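Local coordinates for protein serine-threonine phosphatase 2C (PDB 2I44) that binds calcium ions and probably removes phosphate from serine and threonine side chains of proteins, as a member of the PP2C family, at residues Met116-Asp121 with Ser244-Val249; Gly153-Ser158 with Tyr229-Gly234; Arg50-Phe55 with Leu145-Val150. All coordinates share one frame; numbering follows the deposited sequence.

Contacts 1 and 2 are neighbours, their centres about 9 Å apart, and they touch: the backbone N of Gly234 lies 2.8 Å from OD1 of Asp121, probably as a hydrogen bond, and Arg231 NH1 reaches Gln246 O at 2.9 Å. Contact 3 lies farther off, its centre about 20 Å from that of contact 1 and about 24 Å from that of contact 2. Strand 149-155 serves both contacts 2 and 3, and contacts 1 and 3 touch where the selenium of Met116 packs against Phe55 CE1 at 3.6 Å. Contact 2 comes nearest the metal site, the side chain of Asp157 being about 6 Å from a bound calcium and about 4 Å from that of Asp266.

Contact 1: residues Met116-Asp121 with Ser244-Val249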
loop_
_atom_site.group_PDB
_atom_site.type_symbol
_atom_site.label_atom_id
_atom_site.label_comp_id
_atom_site.label_asym_id
_atom_site.label_seq_id
_atom_site.Cartn_x
_atom_site.Cartn_y
_atom_site.Cartn_z
HETATM N N MSE A 116 -4.460 12.629 2.592
HETATM C CA MSE A 116 -3.482 11.881 3.372
HETATM C C MSE A 116 -2.200 11.626 2.580
HETATM O O MSE A 116 -1.094 11.906 3.049
HETATM C CB MSE A 116 -4.074 10.540 3.810
HETATM C CG MSE A 116 -3.079 9.624 4.513
HETATM SE SE MSE A 116 -3.798 7.842 4.894
HETATM C CE MSE A 116 -3.414 7.005 3.203
ATOM N N TYR A 117 -2.360 11.096 1.373
ATOM C CA TYR A 117 -1.216 10.794 0.526
ATOM C C TYR A 117 -0.348 12.011 0.247
ATOM O O TYR A 117 0.847 12.002 0.525
ATOM C CB TYR A 117 -1.686 10.169 -0.791
ATOM C CG TYR A 117 -1.776 8.660 -0.720
ATOM C CD1 TYR A 117 -0.643 7.865 -0.911
ATOM C CD2 TYR A 117 -2.978 8.026 -0.392
ATOM C CE1 TYR A 117 -0.707 6.474 -0.776
ATOM C CE2 TYR A 117 -3.048 6.638 -0.252
ATOM C CZ TYR A 117 -1.909 5.869 -0.445
ATOM O OH TYR A 117 -1.982 4.498 -0.323
ATOM N N LYS A 118 -0.954 13.060 -0.290
ATOM C CA LYS A 118 -0.211 14.267 -0.618
ATOM C C LYS A 118 0.413 14.956 0.588
ATOM O O LYS A 118 1.547 15.418 0.511
ATOM C CB LYS A 118 -1.113 15.233 -1.386
ATOM C CG LYS A 118 -1.493 14.714 -2.769
ATOM C CD LYS A 118 -2.621 15.513 -3.384
ATOM C CE LYS A 118 -2.982 14.989 -4.760
ATOM N NZ LYS A 118 -4.299 15.506 -5.223
ATOM N N ASN A 119 -0.310 15.013 1.704
ATOM C CA ASN A 119 0.227 15.663 2.898
ATOM C C ASN A 119 1.304 14.816 3.559
ATOM O O ASN A 119 2.309 15.339 4.053
ATOM C CB ASN A 119 -0.893 15.976 3.898
ATOM C CG ASN A 119 -1.833 17.051 3.390
ATOM O OD1 ASN A 119 -1.428 17.926 2.623
ATOM N ND2 ASN A 119 -3.088 16.999 3.820
ATOM N N ALA A 120 1.105 13.502 3.564
ATOM C CA ALA A 120 2.100 12.622 4.155
ATOM C C ALA A 120 3.363 12.659 3.309
ATOM O O ALA A 120 4.470 12.566 3.834
ATOM C CB ALA A 120 1.568 11.207 4.245
ATOM N N ASP A 121 3.214 12.801 1.996
ATOM C CA ASP A 121 4.405 12.832 1.157
ATOM C C ASP A 121 5.157 14.146 1.291
ATOM O O ASP A 121 6.384 14.161 1.279
ATOM C CB ASP A 121 4.081 12.580 -0.316
ATOM C CG ASP A 121 5.336 12.320 -1.137
ATOM O OD1 ASP A 121 6.124 11.429 -0.743
ATOM O OD2 ASP A 121 5.545 13.002 -2.163
ATOM N N SER A 244 5.170 10.706 -9.182
ATOM C CA SER A 244 3.998 11.329 -8.568
ATOM C C SER A 244 3.575 10.761 -7.210
ATOM O O SER A 244 3.876 9.608 -6.882
ATOM C CB SER A 244 2.820 11.217 -9.545
ATOM O OG SER A 244 1.601 11.622 -8.951
ATOM N N ASN A 245 2.878 11.578 -6.422
ATOM C CA ASN A 245 2.369 11.134 -5.127
ATOM C C ASN A 245 0.842 11.086 -5.187
ATOM O O ASN A 245 0.172 10.968 -4.164
ATOM C CB ASN A 245 2.820 12.057 -3.982
ATOM C CG ASN A 245 2.442 13.512 -4.206
ATOM O OD1 ASN A 245 1.432 13.826 -4.840
ATOM N ND2 ASN A 245 3.252 14.410 -3.666
ATOM N N GLN A 246 0.307 11.192 -6.401
ATOM C CA GLN A 246 -1.134 11.137 -6.638
ATOM C C GLN A 246 -1.562 9.676 -6.569
ATOM O O GLN A 246 -1.156 8.871 -7.399
ATOM C CB GLN A 246 -1.453 11.700 -8.028
ATOM C CG GLN A 246 -2.898 11.526 -8.483
ATOM C CD GLN A 246 -3.876 12.229 -7.565
ATOM O OE1 GLN A 246 -4.563 11.591 -6.762
ATOM N NE2 GLN A 246 -3.931 13.551 -7.667
ATOM N N PRO A 247 -2.373 9.310 -5.568
ATOM C CA PRO A 247 -2.796 7.910 -5.482
ATOM C C PRO A 247 -4.028 7.635 -6.327
ATOM O O PRO A 247 -4.773 8.552 -6.663
ATOM C CB PRO A 247 -3.104 7.746 -4.002
ATOM C CG PRO A 247 -3.728 9.090 -3.675
ATOM C CD PRO A 247 -2.777 10.056 -4.358
ATOM N N ASP A 248 -4.222 6.379 -6.707
ATOM C CA ASP A 248 -5.447 6.026 -7.419
ATOM C C ASP A 248 -6.310 5.635 -6.228
ATOM O O ASP A 248 -5.834 4.950 -5.321
ATOM C CB ASP A 248 -5.252 4.828 -8.364
ATOM C CG ASP A 248 -4.636 5.231 -9.697
ATOM O OD1 ASP A 248 -5.142 6.185 -10.324
ATOM O OD2 ASP A 248 -3.654 4.597 -10.124
ATOM N N VAL A 249 -7.553 6.092 -6.197
ATOM C CA VAL A 249 -8.423 5.773 -5.077
ATOM C C VAL A 249 -9.676 5.067 -5.560
ATOM O O VAL A 249 -10.221 5.406 -6.612
ATOM C CB VAL A 249 -8.809 7.054 -4.298
ATOM C CG1 VAL A 249 -9.626 6.696 -3.067
ATOM C CG2 VAL A 249 -7.548 7.810 -3.889
#
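In the PP2C beta-sandwich, helix 98-130 lies against one of the two central sheets, and Tyr117 meets Pro247 where the chain leads into sheet strand 248-253. Pro247 lies on one face of the phenol ring: CB stands 3.7 Å from the ring centroid and 15° off the ring normal, the geometry of a CH-pi contact. The proline CG comes slightly nearer to a single ring atom, 3.5 Å from Tyr117 CD2, while CD reaches back to Tyr117 CB at 3.7 Å. The contact is concentrated on the tyrosine's CB, CG and CD2. The phenol OH is bonded to Thr142 and Ser140 on strand 137-146, which pins the far end of the ring to the sheet.

Asn245 lies between Lys118, the next residue of the helix, and Asp121, one turn beyond Tyr117. Its OD1 lies 3.7 Å from CG of Lys118, whose ammonium group makes a salt bridge with Asp114. Asn245 ND2 donates to Asp121 OD2 over 3.1 Å in a nearly straight bond (165°); the oxygen is met on its anti side, and the carboxylate and amide planes stand 79° apart. The same Asp121 OD2 also makes a salt bridge with Lys239 NZ.

Contact 2: residues Gly153-Ser158 with Tyr229-Gly234; sequences GHLGDS and YSRAFG
Leu155 packs across Arg231, Ala232 and Phe233 at the end of strand 149-155, in the PP2C sheet whose strand 137-146 lies beside both 149-155 and the short strand 233-234. Its CB rests on the backbone of the opposite segment, 3.9 Å from Ala232 CA. CG is anti to the carbonyl carbon (chi1 -70°), and from it the two methyls part. Leu155 CD2 lies 3.8 Å from Arg231 CB, the side chains crossing at about a right angle; the arginine then runs on to a salt bridge with Glu186. CD1 continues past Ala232 C, at 3.8 Å, and comes to stand above Phe233. It lies 4.2 Å from the ring centroid and only 3° off the normal, so this CH-pi contact is centred on the face. The Phe233 ring also meets that of Tyr117 from helix 98-130, displaced to the side with nearly parallel planes.

Beyond the leucine the backbone itself makes the contact. Gly156 N is 3.2 Å from Arg231 O, but the angle is too poor for a hydrogen bond, and this N-H goes instead to His179 ND1. Gly156 CA packs near Tyr229 CD1, and its backbone angles, with phi positive, leave no room for a CB beside the preceding carbonyl oxygen.

The Asp157 side chain, about 6 Å from a bound calcium and about 4 Å from that of the metal ligand Asp266, lies just outside the first shell. It crosses Tyr229 at about a right angle, with carboxylate and ring planes 59° apart. Its carboxylate has its salt bridge elsewhere, with Lys180, and against the tyrosine it makes packing contact alone, OD2 lying 3.6 Å from Tyr229 CD2.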
loop_
_atom_site.group_PDB
_atom_site.type_symbol
_atom_site.label_atom_id
_atom_site.label_comp_id
_atom_site.label_asym_id
_atom_site.label_seq_id
_atom_site.Cartn_x
_atom_site.Cartn_y
_atom_site.Cartn_z
ATOM N N GLY A 153 -6.421 3.050 -1.454
ATOM C CA GLY A 153 -5.527 4.002 -2.077
ATOM C C GLY A 153 -4.185 3.326 -2.272
ATOM O O GLY A 153 -3.855 2.387 -1.539
ATOM N N HIS A 154 -3.417 3.764 -3.265
ATOM C CA HIS A 154 -2.096 3.189 -3.477
ATOM C C HIS A 154 -1.182 4.003 -4.372
ATOM O O HIS A 154 -1.617 4.848 -5.153
ATOM C CB HIS A 154 -2.187 1.751 -4.024
ATOM C CG HIS A 154 -2.184 1.656 -5.519
ATOM N ND1 HIS A 154 -3.280 1.977 -6.290
ATOM C CD2 HIS A 154 -1.225 1.245 -6.383
ATOM C CE1 HIS A 154 -3.000 1.762 -7.562
ATOM N NE2 HIS A 154 -1.760 1.317 -7.647
ATOM N N LEU A 155 0.104 3.724 -4.225
ATOM C CA LEU A 155 1.159 4.350 -4.999
ATOM C C LEU A 155 2.186 3.252 -5.217
ATOM O O LEU A 155 2.656 2.643 -4.256
ATOM C CB LEU A 155 1.826 5.485 -4.216
ATOM C CG LEU A 155 1.073 6.789 -3.935
ATOM C CD1 LEU A 155 1.955 7.692 -3.082
ATOM C CD2 LEU A 155 0.713 7.489 -5.245
ATOM N N GLY A 156 2.528 2.974 -6.468
ATOM C CA GLY A 156 3.544 1.965 -6.704
ATOM C C GLY A 156 3.075 0.609 -7.179
ATOM O O GLY A 156 2.059 0.504 -7.856
ATOM N N ASP A 157 3.812 -0.436 -6.814
ATOM C CA ASP A 157 3.459 -1.769 -7.260
ATOM C C ASP A 157 3.149 -2.782 -6.176
ATOM O O ASP A 157 3.285 -3.979 -6.396
ATOM C CB ASP A 157 4.537 -2.320 -8.193
ATOM C CG ASP A 157 5.908 -2.271 -7.576
ATOM O OD1 ASP A 157 6.003 -2.139 -6.338
ATOM O OD2 ASP A 157 6.887 -2.380 -8.328
ATOM N N SER A 158 2.763 -2.309 -4.996
ATOM C CA SER A 158 2.329 -3.220 -3.939
ATOM C C SER A 158 0.848 -3.365 -4.298
ATOM O O SER A 158 0.291 -2.493 -4.975
ATOM C CB SER A 158 2.477 -2.591 -2.553
ATOM O OG SER A 158 3.833 -2.549 -2.160
ATOM N N TYR A 229 8.699 1.770 -10.617
ATOM C CA TYR A 229 7.307 2.170 -10.466
ATOM C C TYR A 229 7.300 3.697 -10.568
ATOM O O TYR A 229 8.261 4.363 -10.162
ATOM C CB TYR A 229 6.685 1.654 -9.157
ATOM C CG TYR A 229 7.505 1.804 -7.904
ATOM C CD1 TYR A 229 7.375 2.928 -7.093
ATOM C CD2 TYR A 229 8.380 0.798 -7.499
ATOM C CE1 TYR A 229 8.095 3.043 -5.903
ATOM C CE2 TYR A 229 9.104 0.906 -6.316
ATOM C CZ TYR A 229 8.954 2.030 -5.524
ATOM O OH TYR A 229 9.649 2.146 -4.347
ATOM N N SER A 230 6.224 4.244 -11.121
ATOM C CA SER A 230 6.115 5.683 -11.366
ATOM C C SER A 230 5.425 6.588 -10.339
ATOM O O SER A 230 5.303 7.800 -10.560
ATOM C CB SER A 230 5.465 5.880 -12.731
ATOM O OG SER A 230 4.414 4.954 -12.893
ATOM N N ARG A 231 4.952 6.009 -9.242
ATOM C CA ARG A 231 4.309 6.784 -8.185
ATOM C C ARG A 231 4.796 6.218 -6.862
ATOM O O ARG A 231 4.958 5.004 -6.726
ATOM C CB ARG A 231 2.780 6.700 -8.289
ATOM C CG ARG A 231 2.244 7.171 -9.634
ATOM C CD ARG A 231 0.763 7.491 -9.576
ATOM N NE ARG A 231 0.182 7.645 -10.906
ATOM C CZ ARG A 231 -1.086 7.971 -11.133
ATOM N NH1 ARG A 231 -1.908 8.188 -10.111
ATOM N NH2 ARG A 231 -1.539 8.055 -12.383
ATOM N N ALA A 232 5.048 7.092 -5.896
ATOM C CA ALA A 232 5.551 6.637 -4.611
ATOM C C ALA A 232 5.748 7.744 -3.593
ATOM O O ALA A 232 5.675 8.938 -3.910
ATOM C CB ALA A 232 6.877 5.922 -4.821
ATOM N N PHE A 233 5.984 7.324 -2.355
ATOM C CA PHE A 233 6.275 8.255 -1.279
ATOM C C PHE A 233 7.792 8.439 -1.357
ATOM O O PHE A 233 8.514 7.499 -1.675
ATOM C CB PHE A 233 5.948 7.649 0.082
ATOM C CG PHE A 233 4.506 7.745 0.472
ATOM C CD1 PHE A 233 3.876 8.980 0.558
ATOM C CD2 PHE A 233 3.792 6.601 0.812
ATOM C CE1 PHE A 233 2.563 9.080 0.979
ATOM C CE2 PHE A 233 2.468 6.687 1.239
ATOM C CZ PHE A 233 1.852 7.932 1.323
ATOM N N GLY A 234 8.279 9.640 -1.073
ATOM C CA GLY A 234 9.714 9.850 -1.108
ATOM C C GLY A 234 10.273 10.088 -2.498
ATOM O O GLY A 234 9.652 10.771 -3.307
#

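Contact 3: residues Arg50-Phe55 with Leu145-Val150; sequences RDDCAF and LAKGFV
Asp52 leans across to Lys147, its OD2 3.2 Å from Lys147 CA and 3.6 Å from Lys147 CB. The carboxylate is held from its own segment: Arg50 grips it side-on, NE to OD1 and NH2 to OD2, with the second bond at 2.7 Å and OD2 only 6° out of the guanidinium plane. With CG between the backbone N and the carbonyl carbon (chi1 66°), the carboxylate sits where both Arg50 and Lys147 can meet it. Lys147 crosses the arginine at a slant, its extended chain leading away, and the like charges at Arg50 NH2 and Lys147 NZ stay 5.9 Å apart.

Beside these side chains, strands 53-62 and 137-146 run antiparallel in the sheet, and a beta hairpin with a two-residue loop, Lys147-Gly148, and a type I' turn from Ala146 to Phe149 joins 137-146 to 149-155. Both loop residues have positive phi. Ala54 and Leu145 form a hydrogen-bonded pair: Ala54 N donates to Leu145 O at 2.9 Å, and Leu145 N returns the bond to Ala54 O at 2.8 Å. Their side chains share one face of the sheet. On the other face Cys53 and Ala146, a non-hydrogen-bonded pair, bring SG to within 3.9 Å of Ala146 CB. Asp52 O accepts from Lys147 N in a long, bent bond (142°), and a water donates to that same oxygen while accepting from Gly148 N at 2.7 Å.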
loop_
_atom_site.group_PDB
_atom_site.type_symbol
_atom_site.label_atom_id
_atom_site.label_comp_id
_atom_site.label_asym_id
_atom_site.label_seq_id
_atom_site.Cartn_x
_atom_site.Cartn_y
_atom_site.Cartn_z
ATOM N N ARG A 50 -16.241 4.631 18.105
ATOM C CA ARG A 50 -16.838 3.727 17.126
ATOM C C ARG A 50 -16.059 2.428 17.085
ATOM O O ARG A 50 -14.928 2.362 17.555
ATOM C CB ARG A 50 -16.843 4.350 15.724
ATOM C CG ARG A 50 -17.693 5.596 15.570
ATOM C CD ARG A 50 -17.807 5.983 14.103
ATOM N NE ARG A 50 -18.564 4.994 13.341
ATOM C CZ ARG A 50 -19.892 4.952 13.281
ATOM N NH1 ARG A 50 -20.614 5.852 13.934
ATOM N NH2 ARG A 50 -20.503 4.007 12.579
ATOM N N ASP A 51 -16.662 1.392 16.517
ATOM C CA ASP A 51 -15.986 0.107 16.433
ATOM C C ASP A 51 -16.078 -0.462 15.023
ATOM O O ASP A 51 -15.945 -1.666 14.823
ATOM C CB ASP A 51 -16.595 -0.871 17.441
ATOM C CG ASP A 51 -17.987 -1.322 17.049
ATOM O OD1 ASP A 51 -18.662 -0.597 16.290
ATOM O OD2 ASP A 51 -18.415 -2.399 17.516
ATOM N N ASP A 52 -16.299 0.410 14.046
ATOM C CA ASP A 52 -16.411 -0.023 12.658
ATOM C C ASP A 52 -15.492 0.769 11.723
ATOM O O ASP A 52 -15.770 0.897 10.528
ATOM C CB ASP A 52 -17.860 0.125 12.195
ATOM C CG ASP A 52 -18.305 1.569 12.154
ATOM O OD1 ASP A 52 -17.703 2.389 12.882
ATOM O OD2 ASP A 52 -19.253 1.882 11.406
ATOM N N CYS A 53 -14.409 1.313 12.274
ATOM C CA CYS A 53 -13.439 2.079 11.491
ATOM C C CYS A 53 -12.020 1.607 11.768
ATOM O O CYS A 53 -11.624 1.433 12.921
ATOM C CB CYS A 53 -13.525 3.569 11.814
ATOM S SG CYS A 53 -15.050 4.350 11.288
ATOM N N ALA A 54 -11.248 1.408 10.707
ATOM C CA ALA A 54 -9.871 0.970 10.865
ATOM C C ALA A 54 -9.041 1.381 9.662
ATOM O O ALA A 54 -9.582 1.660 8.592
ATOM C CB ALA A 54 -9.823 -0.545 11.051
ATOM N N PHE A 55 -7.726 1.423 9.860
ATOM C CA PHE A 55 -6.779 1.785 8.805
ATOM C C PHE A 55 -5.815 0.624 8.581
ATOM O O PHE A 55 -5.357 -0.006 9.535
ATOM C CB PHE A 55 -5.972 3.024 9.195
ATOM C CG PHE A 55 -4.893 3.376 8.207
ATOM C CD1 PHE A 55 -5.173 4.176 7.103
ATOM C CD2 PHE A 55 -3.601 2.889 8.366
ATOM C CE1 PHE A 55 -4.183 4.489 6.175
ATOM C CE2 PHE A 55 -2.601 3.194 7.442
ATOM C CZ PHE A 55 -2.893 3.994 6.346
ATOM N N LEU A 145 -11.240 1.474 6.389
ATOM C CA LEU A 145 -12.539 0.872 6.649
ATOM C C LEU A 145 -13.348 1.861 7.482
ATOM O O LEU A 145 -12.876 2.331 8.516
ATOM C CB LEU A 145 -12.381 -0.437 7.427
ATOM C CG LEU A 145 -13.686 -1.053 7.947
ATOM C CD1 LEU A 145 -14.521 -1.550 6.778
ATOM C CD2 LEU A 145 -13.375 -2.201 8.900
ATOM N N ALA A 146 -14.557 2.180 7.029
ATOM C CA ALA A 146 -15.421 3.111 7.748
ATOM C C ALA A 146 -16.882 2.867 7.388
ATOM O O ALA A 146 -17.284 3.025 6.230
ATOM C CB ALA A 146 -15.038 4.549 7.418
ATOM N N LYS A 147 -17.662 2.475 8.392
ATOM C CA LYS A 147 -19.090 2.207 8.246
ATOM C C LYS A 147 -19.454 1.453 6.965
ATOM O O LYS A 147 -20.216 1.950 6.135
ATOM C CB LYS A 147 -19.879 3.520 8.307
ATOM C CG LYS A 147 -21.376 3.337 8.543
ATOM C CD LYS A 147 -22.133 4.656 8.442
ATOM C CE LYS A 147 -23.627 4.455 8.683
ATOM N NZ LYS A 147 -24.422 5.701 8.461
ATOM N N GLY A 148 -18.896 0.259 6.802
ATOM C CA GLY A 148 -19.210 -0.544 5.633
ATOM C C GLY A 148 -18.521 -0.188 4.331
ATOM O O GLY A 148 -18.759 -0.837 3.315
ATOM N N PHE A 149 -17.672 0.833 4.346
ATOM C CA PHE A 149 -16.957 1.233 3.142
ATOM C C PHE A 149 -15.458 1.082 3.325
ATOM O O PHE A 149 -14.929 1.289 4.419
ATOM C CB PHE A 149 -17.257 2.691 2.792
ATOM C CG PHE A 149 -18.638 2.916 2.251
ATOM C CD1 PHE A 149 -18.966 2.515 0.960
ATOM C CD2 PHE A 149 -19.618 3.513 3.038
ATOM C CE1 PHE A 149 -20.253 2.704 0.459
ATOM C CE2 PHE A 149 -20.911 3.709 2.552
ATOM C CZ PHE A 149 -21.231 3.302 1.258
ATOM N N VAL A 150 -14.778 0.707 2.249
ATOM C CA VAL A 150 -13.335 0.575 2.282
ATOM C C VAL A 150 -12.779 1.470 1.192
ATOM O O VAL A 150 -13.044 1.262 0.006
ATOM C CB VAL A 150 -12.874 -0.872 2.039
ATOM C CG1 VAL A 150 -11.349 -0.929 1.999
ATOM C CG2 VAL A 150 -13.390 -1.761 3.148
HETATM O O HOH W 1 -17.233 -0.861 8.644
#